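Dehalogenase (PDB 6A41) probably cleaves carbon–halogen bonds, as a dehalogenase built on the Rossmann-type fold of the short-chain dehydrogenases/reductases. Local coordinates at residues 84-89 and 101-106; 137-142 and 148-153; 155-160 and 234-239. All coordinates share one frame; numbering follows the deposited sequence.

Contact 1: residues 84-89 and 101-106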
ATOM      1  N   ASP A  84     -11.888 -18.936   5.853  1.00 13.64           N
ATOM      2  CA  ASP A  84     -11.063 -19.915   5.169  1.00 15.29           C
ATOM      3  C   ASP A  84      -9.692 -19.979   5.846  1.00 14.18           C
ATOM      4  O   ASP A  84      -9.093 -18.941   6.163  1.00 13.34           O
ATOM      5  CB  ASP A  84     -10.939 -19.543   3.667  1.00 17.41           C
ATOM      6  CG  ASP A  84     -12.311 -19.280   3.065  1.00 19.96           C
ATOM      7  OD1 ASP A  84     -13.081 -20.237   2.940  1.00 22.75           O
ATOM      8  OD2 ASP A  84     -12.625 -18.086   2.815  1.00 21.65           O
ATOM      9  N   ALA A  85      -9.239 -21.214   6.099  1.00 13.64           N
ATOM     10  CA  ALA A  85      -7.986 -21.465   6.787  1.00 13.50           C
ATOM     11  C   ALA A  85      -7.371 -22.808   6.424  1.00 14.19           C
ATOM     12  O   ALA A  85      -8.042 -23.791   6.525  1.00 14.56           O
ATOM     13  CB  ALA A  85      -8.138 -21.382   8.251  1.00 13.18           C
ATOM     14  N   TYR A  86      -6.140 -22.737   5.910  1.00 13.78           N
ATOM     15  CA  TYR A  86      -5.247 -23.865   5.643  1.00 14.38           C
ATOM     16  C   TYR A  86      -3.972 -23.666   6.506  1.00 13.35           C
ATOM     17  O   TYR A  86      -3.615 -22.496   6.771  1.00 13.81           O
ATOM     18  CB  TYR A  86      -4.888 -23.896   4.117  1.00 15.39           C
ATOM     19  CG  TYR A  86      -4.025 -25.053   3.667  1.00 15.34           C
ATOM     20  CD1 TYR A  86      -4.552 -26.310   3.376  1.00 17.61           C
ATOM     21  CD2 TYR A  86      -2.639 -24.921   3.640  1.00 17.38           C
ATOM     22  CE1 TYR A  86      -3.732 -27.411   3.026  1.00 17.96           C
ATOM     23  CE2 TYR A  86      -1.796 -25.978   3.256  1.00 17.09           C
ATOM     24  CZ  TYR A  86      -2.355 -27.199   2.933  1.00 18.17           C
ATOM     25  OH  TYR A  86      -1.481 -28.184   2.601  1.00 18.37           O
ATOM     26  N   PRO A  87      -3.322 -24.746   6.969  1.00 13.91           N
ATOM     27  CA  PRO A  87      -2.177 -24.552   7.872  1.00 14.24           C
ATOM     28  C   PRO A  87      -1.052 -23.734   7.242  1.00 14.23           C
ATOM     29  O   PRO A  87      -0.852 -23.821   6.022  1.00 14.09           O
ATOM     30  CB  PRO A  87      -1.690 -25.955   8.198  1.00 14.88           C
ATOM     31  CG  PRO A  87      -2.855 -26.830   7.907  1.00 15.78           C
ATOM     32  CD  PRO A  87      -3.689 -26.176   6.843  1.00 15.18           C
ATOM     33  N   ALA A  88      -0.408 -22.890   8.050  1.00 13.50           N
ATOM     34  CA  ALA A  88       0.735 -22.194   7.606  1.00 14.22           C
ATOM     35  C   ALA A  88       1.894 -23.191   7.816  1.00 15.61           C
ATOM     36  O   ALA A  88       2.399 -23.320   8.940  1.00 14.19           O
ATOM     37  CB  ALA A  88       0.917 -20.960   8.430  1.00 14.77           C
ATOM     38  N   LEU A  89       2.276 -23.917   6.766  1.00 15.17           N
ATOM     39  CA  LEU A  89       3.392 -24.863   6.874  1.00 16.01           C
ATOM     40  C   LEU A  89       4.722 -24.211   6.720  1.00 15.94           C
ATOM     41  O   LEU A  89       4.963 -23.393   5.785  1.00 13.74           O
ATOM     42  CB  LEU A  89       3.286 -25.933   5.793  1.00 17.72           C
ATOM     43  CG  LEU A  89       1.930 -26.612   5.707  1.00 18.45           C
ATOM     44  CD1 LEU A  89       1.753 -27.507   4.425  1.00 19.65           C
ATOM     45  CD2 LEU A  89       1.737 -27.453   6.959  1.00 19.52           C
ATOM     46  N   PHE A 101       1.453 -26.206  -1.789  1.00 12.69           N
ATOM     47  CA  PHE A 101       1.184 -24.849  -2.334  1.00 11.87           C
ATOM     48  C   PHE A 101      -0.174 -24.836  -3.102  1.00 11.72           C
ATOM     49  O   PHE A 101      -1.049 -23.982  -2.897  1.00 10.22           O
ATOM     50  CB  PHE A 101       2.383 -24.330  -3.186  1.00 12.04           C
ATOM     51  CG  PHE A 101       2.275 -22.877  -3.614  1.00 11.41           C
ATOM     52  CD1 PHE A 101       1.526 -21.957  -2.954  1.00 11.10           C
ATOM     53  CD2 PHE A 101       3.119 -22.397  -4.572  1.00 12.13           C
ATOM     54  CE1 PHE A 101       1.542 -20.626  -3.350  1.00 11.21           C
ATOM     55  CE2 PHE A 101       3.081 -21.125  -5.014  1.00 11.71           C
ATOM     56  CZ  PHE A 101       2.342 -20.234  -4.386  1.00 11.28           C
ATOM     57  N   ARG A 102      -0.395 -25.832  -3.955  1.00 12.11           N
ATOM     58  CA  ARG A 102      -1.627 -25.958  -4.623  1.00 12.68           C
ATOM     59  C   ARG A 102      -2.845 -26.138  -3.690  1.00 12.75           C
ATOM     60  O   ARG A 102      -3.892 -25.532  -3.942  1.00 11.66           O
ATOM     61  CB  ARG A 102      -1.600 -27.209  -5.610  1.00 14.73           C
ATOM     62  CG  ARG A 102      -0.639 -27.026  -6.796  1.00 16.19           C
ATOM     63  CD  ARG A 102      -0.750 -28.159  -7.826  1.00 17.94           C
ATOM     64  NE  ARG A 102       0.226 -27.993  -8.861  1.00 18.02           N
ATOM     65  CZ  ARG A 102       1.200 -28.849  -9.068  1.00 20.25           C
ATOM     66  NH1 ARG A 102       1.251 -29.942  -8.343  1.00 22.34           N
ATOM     67  NH2 ARG A 102       2.057 -28.640 -10.040  1.00 20.89           N
ATOM     68  N   ASP A 103      -2.704 -27.025  -2.688  1.00 12.96           N
ATOM     69  CA  ASP A 103      -3.722 -27.205  -1.652  1.00 14.39           C
ATOM     70  C   ASP A 103      -4.031 -25.894  -0.875  1.00 13.21           C
ATOM     71  O   ASP A 103      -5.209 -25.611  -0.630  1.00 13.43           O
ATOM     72  CB  ASP A 103      -3.357 -28.326  -0.673  1.00 16.23           C
ATOM     73  CG  ASP A 103      -3.344 -29.702  -1.360  1.00 20.37           C
ATOM     74  OD1 ASP A 103      -3.728 -29.838  -2.573  1.00 22.77           O
ATOM     75  OD2 ASP A 103      -2.888 -30.670  -0.757  1.00 23.37           O
ATOM     76  N   ALA A 104      -3.000 -25.107  -0.504  1.00 11.79           N
ATOM     77  CA  ALA A 104      -3.214 -23.814   0.143  1.00 11.34           C
ATOM     78  C   ALA A 104      -3.977 -22.890  -0.711  1.00 10.79           C
ATOM     79  O   ALA A 104      -4.908 -22.207  -0.235  1.00  9.81           O
ATOM     80  CB  ALA A 104      -1.887 -23.215   0.517  1.00 11.51           C
ATOM     81  N   LEU A 105      -3.640 -22.864  -1.997  1.00 11.00           N
ATOM     82  CA  LEU A 105      -4.380 -22.004  -2.917  1.00 11.56           C
ATOM     83  C   LEU A 105      -5.770 -22.490  -3.069  1.00 12.48           C
ATOM     84  O   LEU A 105      -6.724 -21.655  -3.258  1.00 12.96           O
ATOM     85  CB  LEU A 105      -3.696 -22.019  -4.275  1.00 12.20           C
ATOM     86  CG  LEU A 105      -2.361 -21.288  -4.305  1.00 11.95           C
ATOM     87  CD1 LEU A 105      -1.509 -21.650  -5.485  1.00 12.70           C
ATOM     88  CD2 LEU A 105      -2.530 -19.776  -4.273  1.00 12.27           C
ATOM     89  N   GLU A 106      -5.952 -23.800  -3.098  1.00 13.42           N
ATOM     90  CA  GLU A 106      -7.333 -24.329  -3.231  1.00 14.13           C
ATOM     91  C   GLU A 106      -8.248 -23.863  -2.090  1.00 14.54           C
ATOM     92  O   GLU A 106      -9.408 -23.456  -2.312  1.00 15.12           O
ATOM     93  CB  GLU A 106      -7.358 -25.832  -3.305  1.00 15.51           C
ATOM     94  CG  GLU A 106      -8.729 -26.447  -3.502  1.00 17.59           C
ATOM     95  CD  GLU A 106      -9.215 -26.269  -4.963  1.00 19.12           C
ATOM     96  OE1 GLU A 106      -8.378 -26.003  -5.874  1.00 18.31           O
ATOM     97  OE2 GLU A 106     -10.438 -26.308  -5.165  1.00 19.43           O
TER
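Y86 lays one face of its ring on the helix backbone at A104 and D103, and this single side chain carries the contact. The central interaction is a CH-pi contact. A104 CA lies 3.9 Å from the centroid of the Y86 ring. The direction is 21° off the ring normal, so the CA lies over the face, offset toward the rim. The backbone of D103 covers part of the same face. The opposite face is taken by the next residue in the loop, where P87 CD stands 3.4 Å above the plane of the Y86 ring. The ring is thus held between its own proline neighbour and the helix.

Apolar packing adds to this. The methyl A104 CB touches Y86 CD2 at 3.6 Å and also lies near CE2, above that side of the same face. Further out, D103 CB is 3.8 Å from Y86 OH and equally close to CE1. The D103 side chain therefore meets the ring through its methylene. Its carboxylate lies beyond, with its plane turned 72° from that of the ring. The Y86 chain extends across to the helix because CG is anti to the backbone N (chi1 -177°).

Polar contacts play no part between the two segments, and the buried surface is modest, at 143 Å² over both sides. The loop backbone is held from another direction, since Y86 O accepts a hydrogen bond from Y187 OH.

In the fold, the contact lays the loop after strand 79-83 against an early turn of helix 98-126. Y86 also packs on D100 and V107 of that helix. F101 and L105 point the other way, toward helix 147-158 of the same chain and helix 98-126 of the second subunit.

Contact 2: residues 137-142 and 148-153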
ATOM      1  N   ALA A 137      -3.114 -10.818   7.512  1.00  9.26           N
ATOM      2  CA  ALA A 137      -2.230  -9.675   7.306  1.00  9.88           C
ATOM      3  C   ALA A 137      -0.817 -10.085   6.757  1.00 10.05           C
ATOM      4  O   ALA A 137      -0.005  -9.208   6.463  1.00 10.35           O
ATOM      5  CB  ALA A 137      -2.059  -8.773   8.570  1.00  9.96           C
ATOM      6  N   ALA A 138      -0.506 -11.381   6.767  1.00  9.51           N
ATOM      7  CA  ALA A 138       0.830 -11.759   6.481  1.00 10.06           C
ATOM      8  C   ALA A 138       1.386 -11.196   5.140  1.00  9.80           C
ATOM      9  O   ALA A 138       2.513 -10.717   5.143  1.00  9.15           O
ATOM     10  CB  ALA A 138       1.007 -13.233   6.448  1.00  9.61           C
ATOM     11  N   PRO A 139       0.570 -11.189   4.050  1.00  9.51           N
ATOM     12  CA  PRO A 139       1.093 -10.626   2.795  1.00 10.35           C
ATOM     13  C   PRO A 139       1.493  -9.184   2.866  1.00 10.30           C
ATOM     14  O   PRO A 139       2.299  -8.734   2.025  1.00  9.64           O
ATOM     15  CB  PRO A 139      -0.088 -10.778   1.842  1.00 10.33           C
ATOM     16  CG  PRO A 139      -0.858 -11.873   2.406  1.00 10.46           C
ATOM     17  CD  PRO A 139      -0.759 -11.703   3.869  1.00 10.10           C
ATOM     18  N   LEU A 140       0.986  -8.450   3.874  1.00  9.90           N
ATOM     19  CA  LEU A 140       1.339  -7.013   3.991  1.00 10.82           C
ATOM     20  C   LEU A 140       2.785  -6.814   4.475  1.00 11.03           C
ATOM     21  O   LEU A 140       3.297  -5.681   4.431  1.00 10.48           O
ATOM     22  CB  LEU A 140       0.355  -6.292   4.926  1.00 11.76           C
ATOM     23  CG  LEU A 140      -1.071  -6.311   4.331  1.00 14.92           C
ATOM     24  CD1 LEU A 140      -2.082  -5.803   5.428  1.00 15.75           C
ATOM     25  CD2 LEU A 140      -1.156  -5.661   2.976  1.00 16.41           C
ATOM     26  N   ARG A 141       3.378  -7.810   5.053  1.00 10.16           N
ATOM     27  CA  ARG A 141       4.772  -7.753   5.505  1.00 10.81           C
ATOM     28  C   ARG A 141       5.688  -8.844   4.934  1.00 10.33           C
ATOM     29  O   ARG A 141       6.929  -8.630   4.841  1.00 10.21           O
ATOM     30  CB  ARG A 141       4.798  -7.854   7.034  1.00 12.50           C
ATOM     31  CG  ARG A 141       4.195  -6.673   7.794  1.00 14.21           C
ATOM     32  CD  ARG A 141       5.038  -5.414   7.593  1.00 16.10           C
ATOM     33  NE  ARG A 141       4.430  -4.214   8.218  1.00 16.69           N
ATOM     34  CZ  ARG A 141       3.593  -3.354   7.617  1.00 17.22           C
ATOM     35  NH1 ARG A 141       3.180  -3.540   6.374  1.00 16.29           N
ATOM     36  NH2 ARG A 141       3.167  -2.267   8.261  1.00 16.07           N
ATOM     37  N   GLY A 142       5.153 -10.046   4.667  1.00  9.62           N
ATOM     38  CA  GLY A 142       5.954 -11.152   4.249  1.00  9.81           C
ATOM     39  C   GLY A 142       6.566 -11.888   5.438  1.00 10.69           C
ATOM     40  O   GLY A 142       6.822 -11.330   6.554  1.00  9.78           O
ATOM     41  N   PRO A 148       4.781 -20.016   0.558  1.00  9.98           N
ATOM     42  CA  PRO A 148       3.513 -20.608  -0.017  1.00  9.98           C
ATOM     43  C   PRO A 148       2.221 -20.200   0.712  1.00  9.53           C
ATOM     44  O   PRO A 148       1.247 -19.805   0.018  1.00  9.88           O
ATOM     45  CB  PRO A 148       3.764 -22.105   0.022  1.00  9.82           C
ATOM     46  CG  PRO A 148       5.286 -22.175  -0.083  1.00 10.24           C
ATOM     47  CD  PRO A 148       5.667 -21.110   0.970  1.00 10.41           C
ATOM     48  N   TYR A 149       2.257 -20.242   2.023  1.00  8.87           N
ATOM     49  CA  TYR A 149       1.140 -19.789   2.812  1.00  8.97           C
ATOM     50  C   TYR A 149       0.813 -18.293   2.508  1.00  8.29           C
ATOM     51  O   TYR A 149      -0.356 -17.904   2.299  1.00  7.73           O
ATOM     52  CB  TYR A 149       1.437 -19.946   4.292  1.00  9.27           C
ATOM     53  CG  TYR A 149       0.314 -19.368   5.125  1.00  9.07           C
ATOM     54  CD1 TYR A 149      -0.893 -20.030   5.307  1.00  9.35           C
ATOM     55  CD2 TYR A 149       0.406 -18.103   5.676  1.00  9.46           C
ATOM     56  CE1 TYR A 149      -1.924 -19.442   6.063  1.00  9.19           C
ATOM     57  CE2 TYR A 149      -0.660 -17.568   6.386  1.00  8.82           C
ATOM     58  CZ  TYR A 149      -1.784 -18.266   6.582  1.00  8.61           C
ATOM     59  OH  TYR A 149      -2.828 -17.666   7.289  1.00  8.54           O
ATOM     60  N   VAL A 150       1.824 -17.459   2.500  1.00  8.37           N
ATOM     61  CA  VAL A 150       1.620 -16.013   2.378  1.00  8.34           C
ATOM     62  C   VAL A 150       1.045 -15.712   0.988  1.00  8.76           C
ATOM     63  O   VAL A 150       0.160 -14.880   0.788  1.00  8.66           O
ATOM     64  CB  VAL A 150       2.937 -15.230   2.679  1.00  8.50           C
ATOM     65  CG1 VAL A 150       2.713 -13.741   2.471  1.00  8.75           C
ATOM     66  CG2 VAL A 150       3.364 -15.460   4.120  1.00  9.02           C
ATOM     67  N   SER A 151       1.616 -16.392   0.005  1.00  8.96           N
ATOM     68  CA  SER A 151       1.211 -16.229  -1.365  1.00  8.99           C
ATOM     69  C   SER A 151      -0.258 -16.625  -1.539  1.00  8.55           C
ATOM     70  O   SER A 151      -1.029 -15.916  -2.206  1.00  7.65           O
ATOM     71  CB  SER A 151       2.133 -17.080  -2.319  1.00  9.56           C
ATOM     72  OG  SER A 151       1.554 -17.077  -3.679  1.00  9.81           O
ATOM     73  N   ALA A 152      -0.679 -17.720  -0.933  1.00  8.36           N
ATOM     74  CA  ALA A 152      -2.073 -18.123  -1.064  1.00  8.50           C
ATOM     75  C   ALA A 152      -2.994 -17.133  -0.359  1.00  8.47           C
ATOM     76  O   ALA A 152      -4.051 -16.870  -0.854  1.00  8.44           O
ATOM     77  CB  ALA A 152      -2.269 -19.513  -0.474  1.00  8.72           C
ATOM     78  N   ARG A 153      -2.599 -16.570   0.787  1.00  8.25           N
ATOM     79  CA  ARG A 153      -3.389 -15.490   1.442  1.00  8.17           C
ATOM     80  C   ARG A 153      -3.408 -14.273   0.544  1.00  7.89           C
ATOM     81  O   ARG A 153      -4.384 -13.583   0.458  1.00  7.27           O
ATOM     82  CB  ARG A 153      -2.747 -15.107   2.747  1.00  8.33           C
ATOM     83  CG  ARG A 153      -3.015 -16.130   3.827  1.00  8.85           C
ATOM     84  CD  ARG A 153      -4.477 -16.255   4.153  1.00  9.29           C
ATOM     85  NE  ARG A 153      -4.827 -17.023   5.336  1.00  9.72           N
ATOM     86  CZ  ARG A 153      -6.090 -17.370   5.624  1.00 10.19           C
ATOM     87  NH1 ARG A 153      -7.110 -17.130   4.797  1.00  9.82           N
ATOM     88  NH2 ARG A 153      -6.318 -18.033   6.704  1.00 10.79           N
TER
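V150 and R153, three residues apart on helix 147-158, receive A138 and P139 of the turn that follows strand 129-136. P148, at the start of the segment, packs on F101 of its own chain and on F113 of the second subunit. The ring of Y149 rises beside the turn, and the end of its side chain comes nearer to it than its root.

V150 makes the main contact. With chi1 at 177°, its two methyls fork toward different residues. CG1 presses on the backbone of P139, 3.5 Å from P139 CA. CG2 meets the methyl of A138, 4.0 Å from A138 CB. The proline ring also reaches over the helix backbone, with P139 CG 3.6 Å from V150 O. The turn keeps its shape through A138 O, which accepts from both R141 N and G142 N. S151 and A152 turn away, and S151 OG is hydrogen-bonded to A155 O of the second subunit.

R153 touches the turn at its base, where CB is 3.8 Å from P139 CG. Its chain then bends at chi2 (-63°) and leads away from the turn. R153 NE bonds to Y149 OH at 2.9 Å, nearly straight at 172° and in the plane of the guanidinium. R153 NH2 bonds to D84 O, so the group is gripped at two of its nitrogens.

Y149 also packs on S136, which ends strand 129-136. This serine, tyrosine and arginine match the catalytic Ser-Tyr-Arg set of halohydrin dehalogenases, where arginine replaces the lysine of the reductases. A similar site is probable here.

Contact 3: residues 155-160 and 234-239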
ATOM      1  N   ALA A 155      -3.418 -14.333  -2.666  1.00  8.29           N
ATOM      2  CA  ALA A 155      -4.384 -14.657  -3.750  1.00  9.17           C
ATOM      3  C   ALA A 155      -5.782 -14.370  -3.275  1.00  9.05           C
ATOM      4  O   ALA A 155      -6.581 -13.780  -4.012  1.00 11.09           O
ATOM      5  CB  ALA A 155      -4.260 -16.107  -4.196  1.00  9.31           C
ATOM      6  N   GLY A 156      -6.035 -14.720  -2.040  1.00  8.78           N
ATOM      7  CA  GLY A 156      -7.329 -14.449  -1.416  1.00  8.81           C
ATOM      8  C   GLY A 156      -7.600 -12.962  -1.382  1.00  8.66           C
ATOM      9  O   GLY A 156      -8.686 -12.475  -1.818  1.00  8.62           O
ATOM     10  N   ASN A 157      -6.667 -12.219  -0.776  1.00  8.40           N
ATOM     11  CA  ASN A 157      -6.803 -10.790  -0.685  1.00  8.63           C
ATOM     12  C   ASN A 157      -6.971 -10.166  -2.084  1.00  8.80           C
ATOM     13  O   ASN A 157      -7.604  -9.148  -2.245  1.00  9.04           O
ATOM     14  CB  ASN A 157      -5.586 -10.131   0.020  1.00  8.65           C
ATOM     15  CG  ASN A 157      -5.537 -10.448   1.502  1.00  9.43           C
ATOM     16  OD1 ASN A 157      -6.495 -10.971   2.079  1.00 10.82           O
ATOM     17  ND2 ASN A 157      -4.408 -10.190   2.126  1.00 10.04           N
ATOM     18  N   GLY A 158      -6.310 -10.741  -3.043  1.00  8.92           N
ATOM     19  CA  GLY A 158      -6.320 -10.290  -4.440  1.00  9.16           C
ATOM     20  C   GLY A 158      -7.631 -10.537  -5.232  1.00  9.56           C
ATOM     21  O   GLY A 158      -7.771  -9.908  -6.285  1.00  9.46           O
ATOM     22  N   LEU A 159      -8.588 -11.221  -4.647  1.00  8.91           N
ATOM     23  CA  LEU A 159      -9.967 -11.209  -5.217  1.00  9.89           C
ATOM     24  C   LEU A 159     -10.794  -9.932  -4.919  1.00  9.30           C
ATOM     25  O   LEU A 159     -11.679  -9.571  -5.684  1.00  9.23           O
ATOM     26  CB  LEU A 159     -10.695 -12.386  -4.709  1.00 10.50           C
ATOM     27  CG  LEU A 159     -10.145 -13.741  -5.178  1.00 11.53           C
ATOM     28  CD1 LEU A 159     -10.783 -14.766  -4.303  1.00 12.31           C
ATOM     29  CD2 LEU A 159     -10.612 -13.950  -6.605  1.00 12.18           C
ATOM     30  N   VAL A 160     -10.434  -9.223  -3.846  1.00  8.87           N
ATOM     31  CA  VAL A 160     -11.315  -8.320  -3.176  1.00  8.94           C
ATOM     32  C   VAL A 160     -11.608  -7.101  -3.995  1.00  9.00           C
ATOM     33  O   VAL A 160     -12.791  -6.862  -4.253  1.00  8.32           O
ATOM     34  CB  VAL A 160     -10.743  -7.998  -1.792  1.00  9.86           C
ATOM     35  CG1 VAL A 160     -11.455  -6.865  -1.106  1.00 10.25           C
ATOM     36  CG2 VAL A 160     -10.841  -9.238  -0.863  1.00 10.03           C
ATOM     37  N   GLY A 234     -13.834  -3.087  -1.343  1.00  7.21           N
ATOM     38  CA  GLY A 234     -12.592  -3.266  -1.975  1.00  7.68           C
ATOM     39  C   GLY A 234     -11.401  -3.231  -1.053  1.00  8.07           C
ATOM     40  O   GLY A 234     -10.272  -3.092  -1.541  1.00  8.54           O
ATOM     41  N   HIS A 235     -11.627  -3.403   0.237  1.00  7.80           N
ATOM     42  CA  HIS A 235     -10.582  -3.120   1.161  1.00  7.96           C
ATOM     43  C   HIS A 235     -10.125  -4.389   1.905  1.00  8.22           C
ATOM     44  O   HIS A 235     -10.946  -5.206   2.281  1.00  8.05           O
ATOM     45  CB  HIS A 235     -11.032  -2.104   2.228  1.00  8.11           C
ATOM     46  CG  HIS A 235      -9.910  -1.643   3.152  1.00  8.16           C
ATOM     47  ND1 HIS A 235      -8.700  -1.144   2.695  1.00  8.41           N
ATOM     48  CD2 HIS A 235      -9.854  -1.600   4.508  1.00  8.47           C
ATOM     49  CE1 HIS A 235      -7.958  -0.789   3.759  1.00  8.63           C
ATOM     50  NE2 HIS A 235      -8.645  -1.047   4.871  1.00  8.59           N
ATOM     51  N   VAL A 236      -8.825  -4.435   2.204  1.00  8.78           N
ATOM     52  CA  VAL A 236      -8.269  -5.468   3.116  1.00  9.07           C
ATOM     53  C   VAL A 236      -7.860  -4.782   4.444  1.00  9.78           C
ATOM     54  O   VAL A 236      -6.896  -4.011   4.435  1.00 10.03           O
ATOM     55  CB  VAL A 236      -7.027  -6.133   2.471  1.00  9.10           C
ATOM     56  CG1 VAL A 236      -6.457  -7.100   3.527  1.00  8.99           C
ATOM     57  CG2 VAL A 236      -7.456  -6.796   1.196  1.00  9.52           C
ATOM     58  N   LEU A 237      -8.664  -4.947   5.485  1.00 10.23           N
ATOM     59  CA  LEU A 237      -8.553  -4.276   6.771  1.00 11.46           C
ATOM     60  C   LEU A 237      -7.618  -5.092   7.681  1.00 10.92           C
ATOM     61  O   LEU A 237      -7.972  -6.176   8.199  1.00 10.69           O
ATOM     62  CB  LEU A 237      -9.913  -4.102   7.371  1.00 12.62           C
ATOM     63  CG  LEU A 237     -10.145  -3.624   8.767  1.00 15.69           C
ATOM     64  CD1 LEU A 237      -9.216  -2.540   9.042  1.00 17.21           C
ATOM     65  CD2 LEU A 237     -11.616  -3.169   8.914  1.00 15.30           C
ATOM     66  N   PRO A 238      -6.397  -4.583   7.916  1.00 11.10           N
ATOM     67  CA  PRO A 238      -5.476  -5.251   8.848  1.00 10.75           C
ATOM     68  C   PRO A 238      -5.941  -5.276  10.283  1.00 10.19           C
ATOM     69  O   PRO A 238      -6.462  -4.270  10.832  1.00  9.94           O
ATOM     70  CB  PRO A 238      -4.173  -4.481   8.695  1.00 11.35           C
ATOM     71  CG  PRO A 238      -4.468  -3.628   7.508  1.00 12.58           C
ATOM     72  CD  PRO A 238      -5.878  -3.300   7.516  1.00 10.92           C
ATOM     73  N   HIS A 239      -5.872  -6.460  10.863  1.00  8.99           N
ATOM     74  CA  HIS A 239      -6.361  -6.715  12.201  1.00  8.47           C
ATOM     75  C   HIS A 239      -5.323  -7.577  12.903  1.00  8.38           C
ATOM     76  O   HIS A 239      -5.483  -8.701  13.114  1.00  7.56           O
ATOM     77  CB  HIS A 239      -7.715  -7.405  12.125  1.00  8.27           C
ATOM     78  CG  HIS A 239      -8.375  -7.549  13.440  1.00  8.20           C
ATOM     79  ND1 HIS A 239      -8.055  -8.568  14.300  1.00  8.60           N
ATOM     80  CD2 HIS A 239      -9.304  -6.786  14.065  1.00  8.50           C
ATOM     81  CE1 HIS A 239      -8.812  -8.457  15.397  1.00  8.93           C
ATOM     82  NE2 HIS A 239      -9.596  -7.407  15.279  1.00  8.59           N
TER
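V236 meets the side chain of N157 at about a right angle, with one methyl on each part of it. V236 CG1 lies on the amide, 4.0 Å from N157 ND2. V236 CG2 lies nearer the root, 4.0 Å from N157 CB. These are van der Waals contacts only. One turn on, V160 points its CG1 at the peptide between G234 and H235. V160 CG1 is 3.6 Å from G234 C and 3.7 Å from H235 N. That methyl is anti to the backbone N (chi1 169°), which carries it toward the G234-H235 peptide. G234 itself takes a positive phi of 77°.

The polar atoms of N157 have partners outside the segments. OD1 is hydrogen-bonded to S135 OG, while ND2 makes a weak bond to S136 O. The amide is thereby tied to strand 129-136, while V236 CG1 lies over a face of it. This is helix-on-sheet packing in a Rossmann-type fold. Strand 236-239 is the outermost strand at one end of the parallel sheet within this chain. N157 and V160 also touch A176 of the adjoining strand 172-179.

The strand is placed by that neighbour. Backbone bonds link H235 and L237 to A176, and H239 to G178. L237 packs on T220 of helix 214-225, while V236 faces helix 147-158, so helices cover both sides of the sheet here. Beyond the strand, H235 NE2 is hydrogen-bonded to H235 NE2 of the fourth subunit, and P238 packs on that same histidine.

How the contacts relate
The three contacts follow one another along the chain, with none nested in another. The centre of contact 2 lies 11 Å from the centres of contacts 1 and 3, which are 16 Å apart. Helix 147-158 joins them. Its early part serves contact 2, its last turn and the start of helix 160-167 serve contact 3, and helix 98-126 of contact 1 packs beside it. A88 lies against Y149, and L105 reaches A155. On the other flank, L140 touches P238. Contacts 1 and 2 lie beside what is probably the active site, near the ends of strands 79-83 and 129-136. All three also touch the second subunit, and contact 3 touches the fourth, so the site region is close to the tetramer interfaces.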